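Local coordinates for protein putative glutaryl-CoA dehydrogenase (Thermus thermophilus, PDB 2EBA) that binds flavin-adenine dinucleotide and belongs to the acyl-CoA dehydrogenase family of flavoproteins, at residues Arg90-Val95 with Ile164-Leu169; Gly127-Thr132 with Val174-Asp179. All blocks are in the same frame, centred on the assembly; numbering follows the deposited sequence.

Contact 1 (Arg90-Val95 with Ile164-Leu169); sequences RSFVSV and ITNGNL. With FAD (flavin-adenine dinucleotide), chain I.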
loop_
_atom_site.group_PDB
_atom_site.type_symbol
_atom_site.label_atom_id
_atom_site.label_comp_id
_atom_site.label_asym_id
_atom_site.label_seq_id
_atom_site.Cartn_x
_atom_site.Cartn_y
_atom_site.Cartn_z
ATOM N N ARG A 90 -3.454 18.522 -22.951
ATOM C CA ARG A 90 -4.826 18.157 -22.591
ATOM C C ARG A 90 -5.458 19.255 -21.732
ATOM O O ARG A 90 -6.648 19.554 -21.847
ATOM C CB ARG A 90 -4.822 16.819 -21.836
ATOM C CG ARG A 90 -6.188 16.131 -21.674
ATOM C CD ARG A 90 -6.952 16.638 -20.451
ATOM N NE ARG A 90 -6.173 16.452 -19.233
ATOM C CZ ARG A 90 -6.110 17.326 -18.234
ATOM N NH1 ARG A 90 -6.785 18.467 -18.294
ATOM N NH2 ARG A 90 -5.347 17.070 -17.179
ATOM N N SER A 91 -4.630 19.860 -20.879
ATOM C CA SER A 91 -5.060 20.933 -19.990
ATOM C C SER A 91 -5.638 22.101 -20.769
ATOM O O SER A 91 -6.677 22.643 -20.401
ATOM C CB SER A 91 -3.879 21.423 -19.147
ATOM O OG SER A 91 -3.450 20.413 -18.252
ATOM N N PHE A 92 -4.959 22.497 -21.837
ATOM C CA PHE A 92 -5.449 23.602 -22.637
ATOM C C PHE A 92 -6.861 23.298 -23.130
ATOM O O PHE A 92 -7.763 24.122 -22.997
ATOM C CB PHE A 92 -4.523 23.878 -23.832
ATOM C CG PHE A 92 -5.024 24.974 -24.739
ATOM C CD1 PHE A 92 -5.875 24.690 -25.807
ATOM C CD2 PHE A 92 -4.712 26.302 -24.471
ATOM C CE1 PHE A 92 -6.413 25.714 -26.589
ATOM C CE2 PHE A 92 -5.243 27.343 -25.247
ATOM C CZ PHE A 92 -6.100 27.046 -26.308
ATOM N N VAL A 93 -7.059 22.112 -23.699
ATOM C CA VAL A 93 -8.372 21.744 -24.205
ATOM C C VAL A 93 -9.426 21.640 -23.108
ATOM O O VAL A 93 -10.595 21.981 -23.339
ATOM C CB VAL A 93 -8.323 20.429 -24.987
ATOM C CG1 VAL A 93 -9.719 20.057 -25.467
ATOM C CG2 VAL A 93 -7.381 20.583 -26.157
ATOM N N SER A 94 -9.023 21.179 -21.921
ATOM C CA SER A 94 -9.965 21.061 -20.803
ATOM C C SER A 94 -10.460 22.435 -20.380
ATOM O O SER A 94 -11.654 22.635 -20.181
ATOM C CB SER A 94 -9.308 20.386 -19.601
ATOM O OG SER A 94 -8.882 19.085 -19.926
ATOM N N VAL A 95 -9.522 23.365 -20.234
ATOM C CA VAL A 95 -9.823 24.729 -19.846
ATOM C C VAL A 95 -10.749 25.390 -20.861
ATOM O O VAL A 95 -11.825 25.855 -20.511
ATOM C CB VAL A 95 -8.526 25.543 -19.735
ATOM C CG1 VAL A 95 -8.835 26.996 -19.396
ATOM C CG2 VAL A 95 -7.643 24.924 -18.681
ATOM N N ILE A 164 -3.603 29.942 -12.423
ATOM C CA ILE A 164 -4.630 29.891 -13.458
ATOM C C ILE A 164 -4.046 29.528 -14.813
ATOM O O ILE A 164 -3.203 30.254 -15.344
ATOM C CB ILE A 164 -5.353 31.239 -13.562
ATOM C CG1 ILE A 164 -5.817 31.665 -12.166
ATOM C CG2 ILE A 164 -6.535 31.137 -14.530
ATOM C CD1 ILE A 164 -6.622 30.620 -11.426
ATOM N N THR A 165 -4.493 28.399 -15.362
ATOM C CA THR A 165 -4.027 27.934 -16.665
ATOM C C THR A 165 -4.466 28.910 -17.738
ATOM O O THR A 165 -5.554 29.478 -17.659
ATOM C CB THR A 165 -4.597 26.543 -16.993
ATOM O OG1 THR A 165 -4.113 25.604 -16.032
ATOM C CG2 THR A 165 -4.179 26.090 -18.379
ATOM N N ASN A 166 -3.609 29.100 -18.737
ATOM C CA ASN A 166 -3.876 30.025 -19.833
ATOM C C ASN A 166 -3.958 31.465 -19.345
ATOM O O ASN A 166 -4.447 32.336 -20.064
ATOM C CB ASN A 166 -5.189 29.665 -20.545
ATOM C CG ASN A 166 -5.077 28.402 -21.370
ATOM O OD1 ASN A 166 -3.971 27.935 -21.653
ATOM N ND2 ASN A 166 -6.220 27.853 -21.780
ATOM N N GLY A 167 -3.493 31.705 -18.122
ATOM C CA GLY A 167 -3.520 33.038 -17.551
ATOM C C GLY A 167 -2.969 34.130 -18.455
ATOM O O GLY A 167 -3.586 35.191 -18.581
ATOM N N ASN A 168 -1.819 33.880 -19.087
ATOM C CA ASN A 168 -1.198 34.859 -19.990
ATOM C C ASN A 168 -1.525 34.701 -21.484
ATOM O O ASN A 168 -1.027 35.462 -22.312
ATOM C CB ASN A 168 0.326 34.863 -19.822
ATOM C CG ASN A 168 0.767 35.614 -18.597
ATOM O OD1 ASN A 168 0.505 35.197 -17.472
ATOM N ND2 ASN A 168 1.434 36.737 -18.806
ATOM N N LEU A 169 -2.351 33.722 -21.834
ATOM C CA LEU A 169 -2.719 33.518 -23.229
ATOM C C LEU A 169 -4.129 34.049 -23.460
ATOM O O LEU A 169 -4.481 34.462 -24.566
ATOM C CB LEU A 169 -2.695 32.021 -23.586
ATOM C CG LEU A 169 -1.423 31.175 -23.474
ATOM C CD1 LEU A 169 -1.750 29.714 -23.783
ATOM C CD2 LEU A 169 -0.379 31.685 -24.437
HETATM P PA FAD I . -4.693 23.436 -0.489
HETATM O O1A FAD I . -4.162 24.240 0.678
HETATM O O2A FAD I . -6.129 23.569 -0.927
HETATM O O5B FAD I . -4.332 21.882 -0.199
HETATM C C5B FAD I . -3.177 21.428 0.281
HETATM C C4B FAD I . -3.138 20.045 0.878
HETATM O O4B FAD I . -4.347 19.868 1.894
HETATM C C3B FAD I . -3.862 19.059 -0.188
HETATM O O3B FAD I . -3.365 17.767 0.141
HETATM C C2B FAD I . -5.355 18.849 0.157
HETATM O O2B FAD I . -5.778 17.555 -0.047
HETATM C C1B FAD I . -5.282 18.979 1.657
HETATM N N9A FAD I . -6.650 19.497 2.093
HETATM C C8A FAD I . -7.193 20.653 1.744
HETATM N N7A FAD I . -8.408 20.729 2.384
HETATM C C5A FAD I . -8.587 19.608 3.136
HETATM C C6A FAD I . -9.625 19.128 4.002
HETATM N N6A FAD I . -10.748 19.836 4.211
HETATM N N1A FAD I . -9.470 17.914 4.625
HETATM C C2A FAD I . -8.345 17.160 4.434
HETATM N N3A FAD I . -7.338 17.597 3.610
HETATM C C4A FAD I . -7.436 18.817 2.963
HETATM N N1 FAD I . -7.284 26.517 -10.342
HETATM C C2 FAD I . -8.233 27.155 -11.106
HETATM O O2 FAD I . -9.250 27.629 -10.571
HETATM N N3 FAD I . -8.060 27.276 -12.458
HETATM C C4 FAD I . -6.940 26.767 -13.072
HETATM O O4 FAD I . -6.795 26.900 -14.303
HETATM C C4X FAD I . -5.952 26.112 -12.306
HETATM N N5 FAD I . -4.808 25.612 -12.892
HETATM C C5X FAD I . -3.825 25.007 -12.145
HETATM C C6 FAD I . -2.644 24.538 -12.777
HETATM C C7 FAD I . -1.611 23.940 -12.011
HETATM C C7M FAD I . -0.373 23.480 -12.751
HETATM C C8 FAD I . -1.764 23.797 -10.595
HETATM C C8M FAD I . -0.712 23.175 -9.702
HETATM C C9 FAD I . -2.939 24.260 -9.978
HETATM C C9A FAD I . -3.996 24.879 -10.726
HETATM N N10 FAD I . -5.175 25.378 -10.132
HETATM C C10 FAD I . -6.139 25.991 -10.900
HETATM C "C1'" FAD I . -5.410 25.298 -8.683
HETATM C "C2'" FAD I . -5.638 23.911 -8.159
HETATM O "O2'" FAD I . -6.997 23.554 -8.358
HETATM C "C3'" FAD I . -5.223 23.914 -6.717
HETATM O "O3'" FAD I . -3.816 23.694 -6.670
HETATM C "C4'" FAD I . -5.905 22.848 -5.868
HETATM O "O4'" FAD I . -7.215 23.275 -5.484
HETATM C "C5'" FAD I . -5.104 22.580 -4.608
HETATM O "O5'" FAD I . -5.276 23.644 -3.695
HETATM P P FAD I . -4.064 24.522 -3.071
HETATM O O1P FAD I . -2.847 24.473 -3.941
HETATM O O2P FAD I . -4.624 25.890 -2.764
HETATM O O3P FAD I . -3.703 23.712 -1.737
#

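Contact 2 (Gly127-Thr132 with Val174-Asp179); sequences GCFGLT and VIWAKD. With FAD (flavin-adenine dinucleotide), chain I.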
loop_
_atom_site.group_PDB
_atom_site.type_symbol
_atom_site.label_atom_id
_atom_site.label_comp_id
_atom_site.label_asym_id
_atom_site.label_seq_id
_atom_site.Cartn_x
_atom_site.Cartn_y
_atom_site.Cartn_z
ATOM N N GLY A 127 -9.335 31.427 -23.565
ATOM C CA GLY A 127 -9.810 31.799 -22.251
ATOM C C GLY A 127 -9.158 31.067 -21.096
ATOM O O GLY A 127 -8.360 30.161 -21.285
ATOM N N CYS A 128 -9.498 31.488 -19.885
ATOM C CA CYS A 128 -8.978 30.865 -18.679
ATOM C C CYS A 128 -10.092 30.855 -17.631
ATOM O O CYS A 128 -11.121 31.512 -17.780
ATOM C CB CYS A 128 -7.734 31.612 -18.168
ATOM S SG CYS A 128 -8.034 33.321 -17.687
ATOM N N PHE A 129 -9.878 30.105 -16.565
ATOM C CA PHE A 129 -10.876 29.952 -15.528
ATOM C C PHE A 129 -10.229 30.324 -14.210
ATOM O O PHE A 129 -9.305 29.666 -13.751
ATOM C CB PHE A 129 -11.336 28.495 -15.569
ATOM C CG PHE A 129 -12.328 28.108 -14.519
ATOM C CD1 PHE A 129 -11.901 27.654 -13.286
ATOM C CD2 PHE A 129 -13.676 28.082 -14.805
ATOM C CE1 PHE A 129 -12.797 27.169 -12.351
ATOM C CE2 PHE A 129 -14.598 27.594 -13.873
ATOM C CZ PHE A 129 -14.153 27.132 -12.642
ATOM N N GLY A 130 -10.706 31.409 -13.621
ATOM C CA GLY A 130 -10.147 31.858 -12.362
ATOM C C GLY A 130 -11.002 31.575 -11.143
ATOM O O GLY A 130 -11.894 32.355 -10.806
ATOM N N LEU A 131 -10.725 30.457 -10.476
ATOM C CA LEU A 131 -11.458 30.087 -9.274
ATOM C C LEU A 131 -10.558 30.063 -8.039
ATOM O O LEU A 131 -10.849 30.722 -7.039
ATOM C CB LEU A 131 -12.098 28.717 -9.438
ATOM C CG LEU A 131 -12.915 28.280 -8.233
ATOM C CD1 LEU A 131 -14.136 29.195 -8.065
ATOM C CD2 LEU A 131 -13.314 26.839 -8.433
ATOM N N THR A 132 -9.467 29.303 -8.121
ATOM C CA THR A 132 -8.500 29.159 -7.029
ATOM C C THR A 132 -7.826 30.458 -6.589
ATOM O O THR A 132 -7.424 31.284 -7.404
ATOM C CB THR A 132 -7.369 28.161 -7.406
ATOM O OG1 THR A 132 -7.935 26.882 -7.706
ATOM C CG2 THR A 132 -6.363 28.013 -6.264
ATOM N N VAL A 174 -12.754 33.909 -17.030
ATOM C CA VAL A 174 -13.966 33.615 -16.281
ATOM C C VAL A 174 -13.592 33.749 -14.832
ATOM O O VAL A 174 -12.987 32.855 -14.256
ATOM C CB VAL A 174 -14.449 32.192 -16.541
ATOM C CG1 VAL A 174 -15.740 31.930 -15.786
ATOM C CG2 VAL A 174 -14.647 31.995 -18.021
ATOM N N ILE A 175 -13.938 34.880 -14.240
ATOM C CA ILE A 175 -13.594 35.109 -12.859
ATOM C C ILE A 175 -14.771 34.901 -11.945
ATOM O O ILE A 175 -15.880 35.341 -12.245
ATOM C CB ILE A 175 -13.044 36.535 -12.661
ATOM C CG1 ILE A 175 -11.524 36.526 -12.776
ATOM C CG2 ILE A 175 -13.444 37.076 -11.302
ATOM C CD1 ILE A 175 -11.013 36.194 -14.137
ATOM N N TRP A 176 -14.518 34.223 -10.826
ATOM C CA TRP A 176 -15.546 33.974 -9.822
ATOM C C TRP A 176 -15.236 34.802 -8.588
ATOM O O TRP A 176 -14.148 34.704 -8.026
ATOM C CB TRP A 176 -15.596 32.488 -9.442
ATOM C CG TRP A 176 -15.820 31.610 -10.613
ATOM C CD1 TRP A 176 -14.863 31.049 -11.401
ATOM C CD2 TRP A 176 -17.080 31.308 -11.234
ATOM N NE1 TRP A 176 -15.442 30.427 -12.479
ATOM C CE2 TRP A 176 -16.801 30.571 -12.401
ATOM C CE3 TRP A 176 -18.414 31.596 -10.919
ATOM C CZ2 TRP A 176 -17.810 30.119 -13.258
ATOM C CZ3 TRP A 176 -19.416 31.148 -11.776
ATOM C CH2 TRP A 176 -19.105 30.420 -12.929
ATOM N N ALA A 177 -16.193 35.630 -8.184
ATOM C CA ALA A 177 -16.027 36.478 -7.011
ATOM C C ALA A 177 -17.315 36.460 -6.224
ATOM O O ALA A 177 -18.277 35.832 -6.630
ATOM C CB ALA A 177 -15.704 37.899 -7.428
ATOM N N LYS A 178 -17.323 37.145 -5.090
ATOM C CA LYS A 178 -18.514 37.230 -4.260
ATOM C C LYS A 178 -18.942 38.696 -4.126
ATOM O O LYS A 178 -18.164 39.607 -4.418
ATOM C CB LYS A 178 -18.249 36.627 -2.880
ATOM C CG LYS A 178 -18.275 35.113 -2.854
ATOM C CD LYS A 178 -18.206 34.541 -1.433
ATOM C CE LYS A 178 -16.854 34.778 -0.769
ATOM N NZ LYS A 178 -16.646 33.951 0.456
ATOM N N ASP A 179 -20.184 38.907 -3.693
ATOM C CA ASP A 179 -20.741 40.239 -3.505
ATOM C C ASP A 179 -21.130 40.429 -2.031
ATOM O O ASP A 179 -21.912 41.313 -1.672
ATOM C CB ASP A 179 -21.962 40.411 -4.412
ATOM C CG ASP A 179 -23.059 39.404 -4.112
ATOM O OD1 ASP A 179 -24.018 39.322 -4.903
ATOM O OD2 ASP A 179 -22.968 38.704 -3.081
HETATM P PA FAD I . -4.693 23.436 -0.489
HETATM O O1A FAD I . -4.162 24.240 0.678
HETATM O O2A FAD I . -6.129 23.569 -0.927
HETATM O O5B FAD I . -4.332 21.882 -0.199
HETATM C C5B FAD I . -3.177 21.428 0.281
HETATM C C4B FAD I . -3.138 20.045 0.878
HETATM O O4B FAD I . -4.347 19.868 1.894
HETATM C C3B FAD I . -3.862 19.059 -0.188
HETATM O O3B FAD I . -3.365 17.767 0.141
HETATM C C2B FAD I . -5.355 18.849 0.157
HETATM O O2B FAD I . -5.778 17.555 -0.047
HETATM C C1B FAD I . -5.282 18.979 1.657
HETATM N N9A FAD I . -6.650 19.497 2.093
HETATM C C8A FAD I . -7.193 20.653 1.744
HETATM N N7A FAD I . -8.408 20.729 2.384
HETATM C C5A FAD I . -8.587 19.608 3.136
HETATM C C6A FAD I . -9.625 19.128 4.002
HETATM N N6A FAD I . -10.748 19.836 4.211
HETATM N N1A FAD I . -9.470 17.914 4.625
HETATM C C2A FAD I . -8.345 17.160 4.434
HETATM N N3A FAD I . -7.338 17.597 3.610
HETATM C C4A FAD I . -7.436 18.817 2.963
HETATM N N1 FAD I . -7.284 26.517 -10.342
HETATM C C2 FAD I . -8.233 27.155 -11.106
HETATM O O2 FAD I . -9.250 27.629 -10.571
HETATM N N3 FAD I . -8.060 27.276 -12.458
HETATM C C4 FAD I . -6.940 26.767 -13.072
HETATM O O4 FAD I . -6.795 26.900 -14.303
HETATM C C4X FAD I . -5.952 26.112 -12.306
HETATM N N5 FAD I . -4.808 25.612 -12.892
HETATM C C5X FAD I . -3.825 25.007 -12.145
HETATM C C6 FAD I . -2.644 24.538 -12.777
HETATM C C7 FAD I . -1.611 23.940 -12.011
HETATM C C7M FAD I . -0.373 23.480 -12.751
HETATM C C8 FAD I . -1.764 23.797 -10.595
HETATM C C8M FAD I . -0.712 23.175 -9.702
HETATM C C9 FAD I . -2.939 24.260 -9.978
HETATM C C9A FAD I . -3.996 24.879 -10.726
HETATM N N10 FAD I . -5.175 25.378 -10.132
HETATM C C10 FAD I . -6.139 25.991 -10.900
HETATM C "C1'" FAD I . -5.410 25.298 -8.683
HETATM C "C2'" FAD I . -5.638 23.911 -8.159
HETATM O "O2'" FAD I . -6.997 23.554 -8.358
HETATM C "C3'" FAD I . -5.223 23.914 -6.717
HETATM O "O3'" FAD I . -3.816 23.694 -6.670
HETATM C "C4'" FAD I . -5.905 22.848 -5.868
HETATM O "O4'" FAD I . -7.215 23.275 -5.484
HETATM C "C5'" FAD I . -5.104 22.580 -4.608
HETATM O "O5'" FAD I . -5.276 23.644 -3.695
HETATM P P FAD I . -4.064 24.522 -3.071
HETATM O O1P FAD I . -2.847 24.473 -3.941
HETATM O O2P FAD I . -4.624 25.890 -2.764
HETATM O O3P FAD I . -3.703 23.712 -1.737
#

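Contact 1 (Arg90-Val95 with Ile164-Leu169)
The side chains of F92 and V95, one helical turn apart on helix 87-107, meet T165, N166 and L169 where strand 154-165 runs out into a type II beta turn, I164 to G167. In the acyl-CoA dehydrogenase fold this joins the N-terminal helical domain to the beta-sheet domain in the middle of the chain, beside the flavin. No hydrogen bond links the two segments; shape and orientation carry the contact. The N166 amide meets the F92 ring at its rim, the two planes 60° apart and the side chains nearly at right angles. Its OD1 lies close to the ring plane, 3.3 Å from F92 CD2, where the slightly positive C-H edge can face the carbonyl oxygen. With CG of F92 anti to the backbone N (chi1 177°), this ring edge reaches the turn although CB does not aim at it. L169 adds a looser apolar touch, its CD1 4.5 Å from F92 CE2. V95 works with both branches: CG1 lies 3.6 Å from N166 ND2, while CG2 meets T165 CG2 at 3.7 Å. The N166 amide is thus packed between F92 and V95. F43 and F51 pack against F92 as well. T165 divides its groups, the methyl going to V95 and the OG1 to the flavin side, where OG1 is 3.2 Å from FAD N5, a bond that is not settled. The firmer link is from the backbone: T165 N donates to FAD O4 at 2.9 Å, with an N-H...O angle of 165°.

Contact 2 (Gly127-Thr132 with Val174-Asp179)
Three backbone hydrogen bonds zip G127-T132 to V174-D179: V174 N gives to C128 O, G130 N to V174 O at 2.8 Å, and W176 N to G130 O. F129 thereby pairs with V174, and G130 with I175. The F129 carbonyl and the L131 N-H point to the other side, to the flavin. F129 O accepts from FAD N3 at 3.0 Å, while FAD O2 takes two amide N-H groups: L131 N at 3.2 Å and T132 N at 3.0 Å, the latter the straighter. T132 OG1 donates to FAD N1 at 2.7 Å. Its first torsion (chi1 -59°) sets OG1 anti to the carbonyl carbon and beside the backbone N, so that hydroxyl and amide of one residue grip adjacent pyrimidine positions. Two N-H groups on O2 and a hydroxyl on N1 would be expected to draw electron density toward this end of the ring system. The pairing is a parallel one, with the strand directions 14° apart, in the beta domain of the acyl-CoA dehydrogenase fold; strand 127-130 is an edge of its small sheet within the chain, and strand 172-178 is the middle strand, with I175 and A177 bonded to strand 184-190. On the side of the sheet that carries F129 and V174, W176 brings NE1 over one face of the F129 ring, 3.3 Å from F129 CE2, the planes 55° apart and oblique. L131 CD1 rests on W176 CB at 3.9 Å. K161 NZ, from strand 154-165, hydrogen-bonds to the carbonyl oxygens of both L131 and W176.

In the fold
The centres of contacts 1 and 2 lie 13 Å apart, and both contribute to the FAD pocket, with 164-169 and 127-132 meeting the flavin along its pyrimidine edge. The two contacts also touch each other. N166 ND2 is 3.2 Å from G127 O, a probable hydrogen bond, and I164 CG2 packs 3.2 Å from F129 O. V95 of helix 87-107 also reaches strand 127-130 directly, its CG1 3.7 Å from G127 O. Along the chain the segments of the two contacts alternate, since strand 127-130 falls between the two halves of contact 1, and strand 172-178 follows strand 154-165.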